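Local coordinates for protein glycoside hydrolase family 43 (Halothermothrix orenii, PDB 4QQS) that hydrolyses glycosidic bonds with alpha-L-arabinofuranosidase activity and probably takes part in the breakdown of xylan, at residues A[17-22]-A[256-262]; A[73-79]-A[126-131]; A[177-181]-A[191-195]. All blocks are in the same frame, centred on the assembly; numbering follows the deposited sequence.

Interaction 1 (A[17-22]-A[256-262]); sequences DPYVLK and HNSVTVS. With NA (sodium ion), chain D.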
loop_
_atom_site.group_PDB
_atom_site.type_symbol
_atom_site.label_atom_id
_atom_site.label_comp_id
_atom_site.label_asym_id
_atom_site.label_seq_id
_atom_site.Cartn_x
_atom_site.Cartn_y
_atom_site.Cartn_z
ATOM N N ASP A 17 1.824 -6.683 0.466
ATOM C CA ASP A 17 1.619 -5.260 0.671
ATOM C C ASP A 17 2.955 -4.503 0.712
ATOM O O ASP A 17 3.292 -3.845 1.692
ATOM C CB ASP A 17 0.784 -5.026 1.932
ATOM C CG ASP A 17 -0.419 -5.961 2.022
ATOM O OD1 ASP A 17 -0.678 -6.482 3.136
ATOM O OD2 ASP A 17 -1.089 -6.174 0.995
ATOM N N PRO A 18 3.736 -4.597 -0.364
ATOM C CA PRO A 18 5.082 -4.014 -0.332
ATOM C C PRO A 18 5.097 -2.500 -0.482
ATOM O O PRO A 18 4.644 -1.980 -1.495
ATOM C CB PRO A 18 5.758 -4.671 -1.533
ATOM C CG PRO A 18 4.648 -4.913 -2.493
ATOM C CD PRO A 18 3.499 -5.334 -1.618
ATOM N N TYR A 19 5.666 -1.819 0.498
ATOM C CA TYR A 19 5.761 -0.369 0.474
ATOM C C TYR A 19 7.228 0.013 0.403
ATOM O O TYR A 19 7.983 -0.355 1.287
ATOM C CB TYR A 19 5.121 0.228 1.731
ATOM C CG TYR A 19 5.190 1.732 1.708
ATOM C CD1 TYR A 19 6.342 2.380 2.106
ATOM C CD2 TYR A 19 4.141 2.496 1.251
ATOM C CE1 TYR A 19 6.456 3.738 2.071
ATOM C CE2 TYR A 19 4.237 3.891 1.229
ATOM C CZ TYR A 19 5.411 4.491 1.642
ATOM O OH TYR A 19 5.569 5.856 1.641
ATOM N N VAL A 20 7.624 0.778 -0.615
ATOM C CA VAL A 20 9.000 1.226 -0.750
ATOM C C VAL A 20 9.100 2.719 -0.569
ATOM O O VAL A 20 8.377 3.477 -1.215
ATOM C CB VAL A 20 9.617 0.819 -2.094
ATOM C CG1 VAL A 20 10.995 1.449 -2.278
ATOM C CG2 VAL A 20 9.688 -0.692 -2.185
ATOM N N LEU A 21 10.033 3.121 0.288
ATOM C CA LEU A 21 10.442 4.509 0.425
ATOM C C LEU A 21 11.883 4.663 -0.031
ATOM O O LEU A 21 12.765 3.920 0.371
ATOM C CB LEU A 21 10.328 4.974 1.872
ATOM C CG LEU A 21 10.668 6.455 2.077
ATOM C CD1 LEU A 21 9.724 7.385 1.288
ATOM C CD2 LEU A 21 10.641 6.794 3.547
ATOM N N LYS A 22 12.109 5.636 -0.900
ATOM C CA LYS A 22 13.463 6.050 -1.271
ATOM C C LYS A 22 13.912 7.181 -0.361
ATOM O O LYS A 22 13.190 8.158 -0.199
ATOM C CB LYS A 22 13.500 6.510 -2.727
ATOM C CG LYS A 22 14.915 6.759 -3.226
ATOM C CD LYS A 22 14.956 7.240 -4.650
ATOM C CE LYS A 22 16.383 7.425 -5.099
ATOM N NZ LYS A 22 16.477 7.951 -6.490
ATOM N N HIS A 256 -1.862 -4.456 -4.208
ATOM C CA HIS A 256 -1.468 -3.633 -3.050
ATOM C C HIS A 256 -0.114 -3.020 -3.234
ATOM O O HIS A 256 0.884 -3.412 -2.600
ATOM C CB HIS A 256 -1.606 -4.412 -1.680
ATOM C CG HIS A 256 -1.624 -3.507 -0.473
ATOM N ND1 HIS A 256 -2.580 -3.462 0.479
ATOM C CD2 HIS A 256 -0.744 -2.594 -0.132
ATOM C CE1 HIS A 256 -2.266 -2.575 1.354
ATOM N NE2 HIS A 256 -1.158 -2.016 1.002
ATOM N N ASN A 257 -0.084 -1.986 -4.074
ATOM C CA ASN A 257 1.157 -1.431 -4.544
ATOM C C ASN A 257 1.591 -0.148 -3.843
ATOM O O ASN A 257 0.814 0.572 -3.206
ATOM C CB ASN A 257 1.072 -1.155 -6.036
ATOM C CG ASN A 257 0.218 0.055 -6.352
ATOM O OD1 ASN A 257 -1.011 -0.016 -6.373
ATOM N ND2 ASN A 257 0.878 1.195 -6.575
ATOM N N SER A 258 2.873 0.147 -4.022
ATOM C CA SER A 258 3.412 1.477 -3.798
ATOM C C SER A 258 4.078 1.957 -5.089
ATOM O O SER A 258 4.052 1.254 -6.106
ATOM C CB SER A 258 4.369 1.471 -2.607
ATOM O OG SER A 258 5.423 0.538 -2.776
ATOM N N VAL A 259 4.584 3.188 -5.066
ATOM C CA VAL A 259 5.246 3.793 -6.216
ATOM C C VAL A 259 6.527 4.470 -5.724
ATOM O O VAL A 259 6.514 5.122 -4.684
ATOM C CB VAL A 259 4.354 4.852 -6.892
ATOM C CG1 VAL A 259 5.062 5.464 -8.094
ATOM C CG2 VAL A 259 3.027 4.248 -7.316
ATOM N N THR A 260 7.611 4.312 -6.473
ATOM C CA THR A 260 8.854 5.000 -6.171
ATOM C C THR A 260 9.516 5.386 -7.497
ATOM O O THR A 260 8.929 5.213 -8.573
ATOM C CB THR A 260 9.742 4.122 -5.263
ATOM O OG1 THR A 260 10.864 4.869 -4.796
ATOM C CG2 THR A 260 10.209 2.881 -5.983
ATOM N N VAL A 261 10.707 5.956 -7.415
ATOM C CA VAL A 261 11.430 6.433 -8.577
ATOM C C VAL A 261 12.748 5.681 -8.690
ATOM O O VAL A 261 13.274 5.185 -7.695
ATOM C CB VAL A 261 11.651 7.960 -8.477
ATOM C CG1 VAL A 261 12.653 8.306 -7.389
ATOM C CG2 VAL A 261 12.053 8.541 -9.791
ATOM N N SER A 262 13.273 5.601 -9.909
ATOM C CA SER A 262 14.527 4.906 -10.180
ATOM C C SER A 262 15.709 5.629 -9.528
ATOM O O SER A 262 15.585 6.764 -9.087
ATOM C CB SER A 262 14.754 4.824 -11.693
ATOM O OG SER A 262 14.866 6.123 -12.248
HETATM NA NA NA D . -0.526 0.654 1.303
HETATM O O HOH W 1 7.494 5.778 -2.265
HETATM O O HOH W 2 9.996 6.606 -2.785
HETATM O O HOH W 3 -0.974 0.398 -1.246
HETATM O O HOH W 4 1.513 -0.042 1.172
HETATM O O HOH W 5 -2.710 1.557 1.520
HETATM O O HOH W 6 -0.964 0.390 3.491
#
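This is a blade-to-blade contact between innermost strands, where the first and last blades of the five-bladed beta-propeller meet and close the ring. Residues 17-22 and strand 257-261 run nearly parallel, at 17° and 5.7 Å between axes, but belong to separate sheets, and side chains and waters span the gap. S258 makes two of the three direct hydrogen bonds: its OG donates to P18 O (2.9 Å) and accepts from V20 N (3.1 Å), while the alternate residues Y19 and L21 pair with Y30 and Y28 of strand 26-32. Farther along, water 1 joins V20 O to V259 O (2.7 Å to each), water 2 links K22 N with T260 OG1, and V20 CG1 packs on T260 CG2 at 4.0 Å. The extended K22 lies along V261 and ends with NZ bonded to S262 O (3.0 Å) and to P263. At the channel end, D17 CB sits over the face of the H256 ring, 3.6 Å from its centroid, in a CH-pi contact. D17, the predicted proton acceptor, is held mainly by T32. H256 NE2 binds sodium (2.8 Å) and ND1 a probable crystallisation buffer molecule, so the ring packed against the probable catalytic aspartate is also tied to the metal.

Interaction 2 (A[73-79]-A[126-131]); sequences APEVIFY and DAHIFI. With NA (sodium ion), chain D.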
loop_
_atom_site.group_PDB
_atom_site.type_symbol
_atom_site.label_atom_id
_atom_site.label_comp_id
_atom_site.label_asym_id
_atom_site.label_seq_id
_atom_site.Cartn_x
_atom_site.Cartn_y
_atom_site.Cartn_z
ATOM N N ALA A 73 0.324 -4.228 6.519
ATOM C CA ALA A 73 0.416 -3.123 5.553
ATOM C C ALA A 73 1.027 -1.841 6.113
ATOM O O ALA A 73 0.368 -0.799 6.195
ATOM C CB ALA A 73 -0.941 -2.872 4.895
ATOM N N PRO A 74 2.319 -1.908 6.449
ATOM C CA PRO A 74 3.037 -0.745 6.957
ATOM C C PRO A 74 3.389 0.218 5.833
ATOM O O PRO A 74 3.707 -0.221 4.724
ATOM C CB PRO A 74 4.310 -1.364 7.528
ATOM C CG PRO A 74 4.579 -2.512 6.619
ATOM C CD PRO A 74 3.201 -3.074 6.290
ATOM N N GLU A 75 3.370 1.509 6.122
ATOM C CA GLU A 75 3.848 2.508 5.171
ATOM C C GLU A 75 4.657 3.529 5.934
ATOM O O GLU A 75 4.315 3.867 7.065
ATOM C CB GLU A 75 2.705 3.202 4.467
ATOM C CG GLU A 75 1.848 2.302 3.635
ATOM C CD GLU A 75 1.097 3.094 2.546
ATOM O OE1 GLU A 75 1.313 4.311 2.403
ATOM O OE2 GLU A 75 0.276 2.508 1.828
ATOM N N VAL A 76 5.724 4.013 5.307
ATOM C CA VAL A 76 6.662 4.916 5.948
ATOM C C VAL A 76 6.917 6.157 5.095
ATOM O O VAL A 76 7.267 6.040 3.923
ATOM C CB VAL A 76 7.993 4.189 6.220
ATOM C CG1 VAL A 76 8.998 5.117 6.870
ATOM C CG2 VAL A 76 7.759 2.965 7.100
ATOM N N ILE A 77 6.738 7.331 5.699
ATOM C CA ILE A 77 7.061 8.602 5.054
ATOM C C ILE A 77 8.178 9.312 5.808
ATOM O O ILE A 77 8.395 9.062 6.985
ATOM C CB ILE A 77 5.832 9.548 4.947
ATOM C CG1 ILE A 77 5.312 9.971 6.323
ATOM C CG2 ILE A 77 4.738 8.874 4.134
ATOM C CD1 ILE A 77 4.221 11.027 6.278
ATOM N N PHE A 78 8.890 10.179 5.099
ATOM C CA PHE A 78 9.858 11.080 5.707
ATOM C C PHE A 78 9.214 12.461 5.770
ATOM O O PHE A 78 8.937 13.063 4.731
ATOM C CB PHE A 78 11.140 11.103 4.889
ATOM C CG PHE A 78 12.222 11.940 5.494
ATOM C CD1 PHE A 78 12.878 11.521 6.631
ATOM C CD2 PHE A 78 12.588 13.147 4.919
ATOM C CE1 PHE A 78 13.875 12.290 7.183
ATOM C CE2 PHE A 78 13.587 13.914 5.474
ATOM C CZ PHE A 78 14.223 13.479 6.605
ATOM N N TYR A 79 8.941 12.932 6.988
ATOM C CA TYR A 79 8.108 14.121 7.223
ATOM C C TYR A 79 8.629 14.786 8.463
ATOM O O TYR A 79 8.883 14.106 9.443
ATOM C CB TYR A 79 6.644 13.697 7.437
ATOM C CG TYR A 79 5.630 14.796 7.738
ATOM C CD1 TYR A 79 5.146 15.618 6.726
ATOM C CD2 TYR A 79 5.122 14.974 9.020
ATOM C CE1 TYR A 79 4.199 16.589 6.985
ATOM C CE2 TYR A 79 4.179 15.959 9.284
ATOM C CZ TYR A 79 3.720 16.762 8.261
ATOM O OH TYR A 79 2.769 17.733 8.493
ATOM N N ASP A 126 -4.858 -0.360 6.087
ATOM C CA ASP A 126 -4.331 0.166 4.832
ATOM C C ASP A 126 -4.197 1.686 4.813
ATOM O O ASP A 126 -4.361 2.324 3.773
ATOM C CB ASP A 126 -5.140 -0.305 3.616
ATOM C CG ASP A 126 -4.850 -1.736 3.208
ATOM O OD1 ASP A 126 -3.973 -2.379 3.804
ATOM O OD2 ASP A 126 -5.526 -2.220 2.272
ATOM N N ALA A 127 -3.814 2.272 5.942
ATOM C CA ALA A 127 -3.525 3.693 5.965
ATOM C C ALA A 127 -2.409 4.065 4.989
ATOM O O ALA A 127 -1.418 3.348 4.824
ATOM C CB ALA A 127 -3.139 4.140 7.352
ATOM N N HIS A 128 -2.586 5.226 4.378
ATOM C CA HIS A 128 -1.641 5.790 3.438
ATOM C C HIS A 128 -1.660 7.297 3.645
ATOM O O HIS A 128 -2.686 7.928 3.467
ATOM C CB HIS A 128 -2.057 5.451 2.010
ATOM C CG HIS A 128 -1.265 6.179 0.979
ATOM N ND1 HIS A 128 0.046 5.877 0.700
ATOM C CD2 HIS A 128 -1.590 7.227 0.180
ATOM C CE1 HIS A 128 0.496 6.716 -0.222
ATOM N NE2 HIS A 128 -0.477 7.538 -0.561
ATOM N N ILE A 129 -0.531 7.870 4.039
ATOM C CA ILE A 129 -0.437 9.308 4.222
ATOM C C ILE A 129 0.220 9.925 2.997
ATOM O O ILE A 129 1.327 9.549 2.620
ATOM C CB ILE A 129 0.331 9.691 5.519
ATOM C CG1 ILE A 129 -0.410 9.163 6.751
ATOM C CG2 ILE A 129 0.487 11.213 5.611
ATOM C CD1 ILE A 129 0.330 9.359 8.074
ATOM N N PHE A 130 -0.494 10.858 2.385
ATOM C CA PHE A 130 -0.060 11.633 1.230
ATOM C C PHE A 130 0.194 13.063 1.674
ATOM O O PHE A 130 -0.695 13.701 2.225
ATOM C CB PHE A 130 -1.166 11.604 0.163
ATOM C CG PHE A 130 -0.957 12.583 -0.963
ATOM C CD1 PHE A 130 0.049 12.402 -1.894
ATOM C CD2 PHE A 130 -1.765 13.694 -1.081
ATOM C CE1 PHE A 130 0.235 13.319 -2.926
ATOM C CE2 PHE A 130 -1.583 14.595 -2.094
ATOM C CZ PHE A 130 -0.582 14.411 -3.018
ATOM N N ILE A 131 1.409 13.551 1.438
ATOM C CA ILE A 131 1.749 14.930 1.722
ATOM C C ILE A 131 1.709 15.700 0.396
ATOM O O ILE A 131 2.492 15.426 -0.514
ATOM C CB ILE A 131 3.148 15.059 2.386
ATOM C CG1 ILE A 131 3.274 14.146 3.615
ATOM C CG2 ILE A 131 3.421 16.507 2.760
ATOM C CD1 ILE A 131 2.250 14.372 4.686
HETATM NA NA NA D . -0.526 0.654 1.303
HETATM O O HOH W 7 -0.304 1.891 6.802
HETATM O O HOH W 6 -0.964 0.390 3.491
HETATM O O HOH W 8 2.081 6.503 3.614
HETATM O O HOH W 5 -2.710 1.557 1.520
HETATM O O HOH W 3 -0.974 0.398 -1.246
HETATM O O HOH W 4 1.513 -0.042 1.172
#
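A73, E75, I77 and Y79, all pointing toward the other strand, fill a gap that widens along residues 73-79 and 126-131. The two strands run almost parallel, at 9°, yet their CA atoms spread from 5.8 Å at A73 and D126 to 8.4 Å at Y79 and I131. At the narrow end the single methyl of A73 is enough: its CB lies 3.3 Å from OD1 of D126, whose OD2 is bonded to G196. Next, E75 reaches across the gap, its CD passing 3.4 Å from A127 O. One carboxylate oxygen, OE1, accepts a short hydrogen bond from H128 ND1 (2.6 Å), meeting the imidazole at its edge, while OE2 binds sodium at 2.1 Å. These strands are the innermost of the second and third blades of the propeller, so the carboxylate projects into the central channel from the seam between neighbouring blades. Waters occupy the hollows that side chains leave there: water 7 joins A73 O (2.8 Å) to A127 O (2.7 Å), and water 8 fits between E75 OE1 (2.6 Å) and I129 N (3.0 Å). Toward the wide end the filling turns apolar. I77 points its CD1 at I129 CG2 (3.8 Å) and at I131 CD1 (4.2 Å). That same I131 methyl meets the Y79 ring, 3.7 Å from CE1, and the phenol runs on to bond Q165 through its hydroxyl.

Interaction 3 (A[177-181]-A[191-195]); sequences AIQPS and WQWNE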
loop_
_atom_site.group_PDB
_atom_site.type_symbol
_atom_site.label_atom_id
_atom_site.label_comp_id
_atom_site.label_asym_id
_atom_site.label_seq_id
_atom_site.Cartn_x
_atom_site.Cartn_y
_atom_site.Cartn_z
ATOM N N ALA A 177 -14.044 8.154 -0.468
ATOM C CA ALA A 177 -13.311 8.376 -1.709
ATOM C C ALA A 177 -13.838 7.446 -2.791
ATOM O O ALA A 177 -14.441 7.907 -3.760
ATOM C CB ALA A 177 -11.821 8.204 -1.500
ATOM N N ILE A 178 -13.664 6.138 -2.604
ATOM C CA ILE A 178 -14.120 5.143 -3.566
ATOM C C ILE A 178 -14.585 3.893 -2.845
ATOM O O ILE A 178 -14.141 3.578 -1.742
ATOM C CB ILE A 178 -13.051 4.773 -4.617
ATOM C CG1 ILE A 178 -11.784 4.228 -3.969
ATOM C CG2 ILE A 178 -12.751 5.955 -5.517
ATOM C CD1 ILE A 178 -10.782 3.647 -4.972
ATOM N N GLN A 179 -15.486 3.172 -3.502
ATOM C CA GLN A 179 -15.914 1.856 -3.057
ATOM C C GLN A 179 -16.204 1.033 -4.302
ATOM O O GLN A 179 -16.418 1.589 -5.382
ATOM C CB GLN A 179 -17.156 1.938 -2.170
ATOM C CG GLN A 179 -18.383 2.418 -2.907
ATOM C CD GLN A 179 -19.582 2.562 -2.010
ATOM O OE1 GLN A 179 -19.686 1.904 -0.980
ATOM N NE2 GLN A 179 -20.492 3.443 -2.388
ATOM N N PRO A 180 -16.231 -0.302 -4.179
ATOM C CA PRO A 180 -16.499 -1.134 -5.351
ATOM C C PRO A 180 -17.703 -0.650 -6.153
ATOM O O PRO A 180 -18.796 -0.450 -5.605
ATOM C CB PRO A 180 -16.699 -2.523 -4.737
ATOM C CG PRO A 180 -15.729 -2.505 -3.585
ATOM C CD PRO A 180 -15.840 -1.117 -3.011
ATOM N N SER A 181 -17.490 -0.477 -7.454
ATOM C CA SER A 181 -18.477 0.169 -8.305
ATOM C C SER A 181 -18.375 -0.249 -9.770
ATOM O O SER A 181 -19.391 -0.268 -10.457
ATOM C CB SER A 181 -18.382 1.695 -8.171
ATOM O OG SER A 181 -17.141 2.168 -8.636
ATOM N N TRP A 191 -18.796 -10.375 -0.889
ATOM C CA TRP A 191 -17.688 -9.641 -0.294
ATOM C C TRP A 191 -17.044 -8.864 -1.426
ATOM O O TRP A 191 -16.791 -9.434 -2.501
ATOM C CB TRP A 191 -16.679 -10.620 0.326
ATOM C CG TRP A 191 -17.191 -11.272 1.568
ATOM C CD1 TRP A 191 -18.140 -12.248 1.653
ATOM C CD2 TRP A 191 -16.791 -10.982 2.913
ATOM N NE1 TRP A 191 -18.367 -12.568 2.967
ATOM C CE2 TRP A 191 -17.555 -11.804 3.764
ATOM C CE3 TRP A 191 -15.866 -10.104 3.481
ATOM C CZ2 TRP A 191 -17.429 -11.767 5.157
ATOM C CZ3 TRP A 191 -15.742 -10.074 4.855
ATOM C CH2 TRP A 191 -16.521 -10.888 5.675
ATOM N N GLN A 192 -16.756 -7.585 -1.191
ATOM C CA GLN A 192 -16.219 -6.700 -2.229
ATOM C C GLN A 192 -15.181 -5.777 -1.623
ATOM O O GLN A 192 -15.337 -5.311 -0.490
ATOM C CB GLN A 192 -17.334 -5.859 -2.855
ATOM C CG GLN A 192 -18.450 -6.690 -3.469
ATOM C CD GLN A 192 -19.526 -5.864 -4.102
ATOM O OE1 GLN A 192 -19.322 -4.694 -4.416
ATOM N NE2 GLN A 192 -20.674 -6.490 -4.341
ATOM N N TRP A 193 -14.121 -5.506 -2.378
ATOM C CA TRP A 193 -13.007 -4.720 -1.874
ATOM C C TRP A 193 -12.547 -3.605 -2.792
ATOM O O TRP A 193 -12.320 -3.825 -3.982
ATOM C CB TRP A 193 -11.768 -5.604 -1.675
ATOM C CG TRP A 193 -11.903 -6.722 -0.713
ATOM C CD1 TRP A 193 -11.521 -6.741 0.582
ATOM C CD2 TRP A 193 -12.427 -8.036 -1.003
ATOM N NE1 TRP A 193 -11.766 -7.984 1.118
ATOM C CE2 TRP A 193 -12.333 -8.792 0.166
ATOM C CE3 TRP A 193 -12.959 -8.635 -2.157
ATOM C CZ2 TRP A 193 -12.770 -10.121 0.229
ATOM C CZ3 TRP A 193 -13.376 -9.942 -2.101
ATOM C CH2 TRP A 193 -13.290 -10.666 -0.915
ATOM N N ASN A 194 -12.341 -2.430 -2.198
ATOM C CA ASN A 194 -11.360 -1.464 -2.690
ATOM C C ASN A 194 -10.413 -1.239 -1.514
ATOM O O ASN A 194 -10.855 -0.825 -0.428
ATOM C CB ASN A 194 -11.964 -0.109 -3.084
ATOM C CG ASN A 194 -12.693 -0.067 -4.435
ATOM O OD1 ASN A 194 -13.239 0.982 -4.769
ATOM N ND2 ASN A 194 -12.702 -1.150 -5.204
ATOM N N GLU A 195 -9.129 -1.519 -1.716
ATOM C CA GLU A 195 -8.183 -1.414 -0.615
ATOM C C GLU A 195 -6.816 -1.003 -1.140
ATOM O O GLU A 195 -6.636 -0.748 -2.322
ATOM C CB GLU A 195 -8.156 -2.700 0.224
ATOM C CG GLU A 195 -7.650 -3.905 -0.538
ATOM C CD GLU A 195 -7.719 -5.222 0.249
ATOM O OE1 GLU A 195 -8.192 -5.245 1.402
ATOM O OE2 GLU A 195 -7.273 -6.254 -0.298
HETATM O O HOH W 9 -20.720 -2.519 -5.080
#
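An amide oxygen aimed at a peptide bond, with no direct hydrogen bond between the segments, marks this contact. N194 OD1 lies 3.0 Å from Q179 C and 3.3 Å from P180 N, which has no proton to give. The neighbouring Q179 O is another acceptor, 3.3 Å from N194 OD1, and the two oxygens are reconciled by K236, whose ammonium group bonds to both and also to S181 OG. The other half of the N194 amide is fixed as well, with ND2 donating to W193 O (3.0 Å) and to E185. Against this polar frame P180 packs its ring lengthwise on residues 192-194: CB is 3.4 Å from Q192 OE1, CG 3.5 Å from W193 C, and CD 3.6 Å from N194 CG. I178 adds its CD1, 3.6 Å from N194 OD1. Water 9 bridges the segments, donating to P180 O (2.9 Å) and Q192 OE1 (2.7 Å), while Q192 NE2 is held by D189. Both segments pair with strand 153-162, residues 191-195 in parallel and strand 175-178 antiparallel, the latter through a classic beta bulge in which A177 and I178 face I158. Here the chain passes from the third blade of the beta-propeller into the innermost strand of the fourth, which carries E195, the predicted proton donor, toward the catalytic pocket.

Interactions 1 and 2 are neighbours, with centres 11 Å apart, and meet round the sodium ion: H256 from one and E75 from the other complete its coordination with waters 3, 4, 5 and 6. Y19 OH also makes a probable hydrogen bond to V76 O (2.9 Å), and H256 CE1 packs 3.0 Å from D126 OD1. Interaction 3 lies farther out, its centre about 21 Å from that of interaction 1 and 20 Å from that of interaction 2, but residues 191-195 reach inward until E195 CB is 3.4 Å from D126 OD2. Each contributes one residue of the predicted active site: D17 (proton acceptor), D126 (pKa modulator) and E195 (proton donor). A buffer molecule there bonds H256, D126 and, weakly, E195.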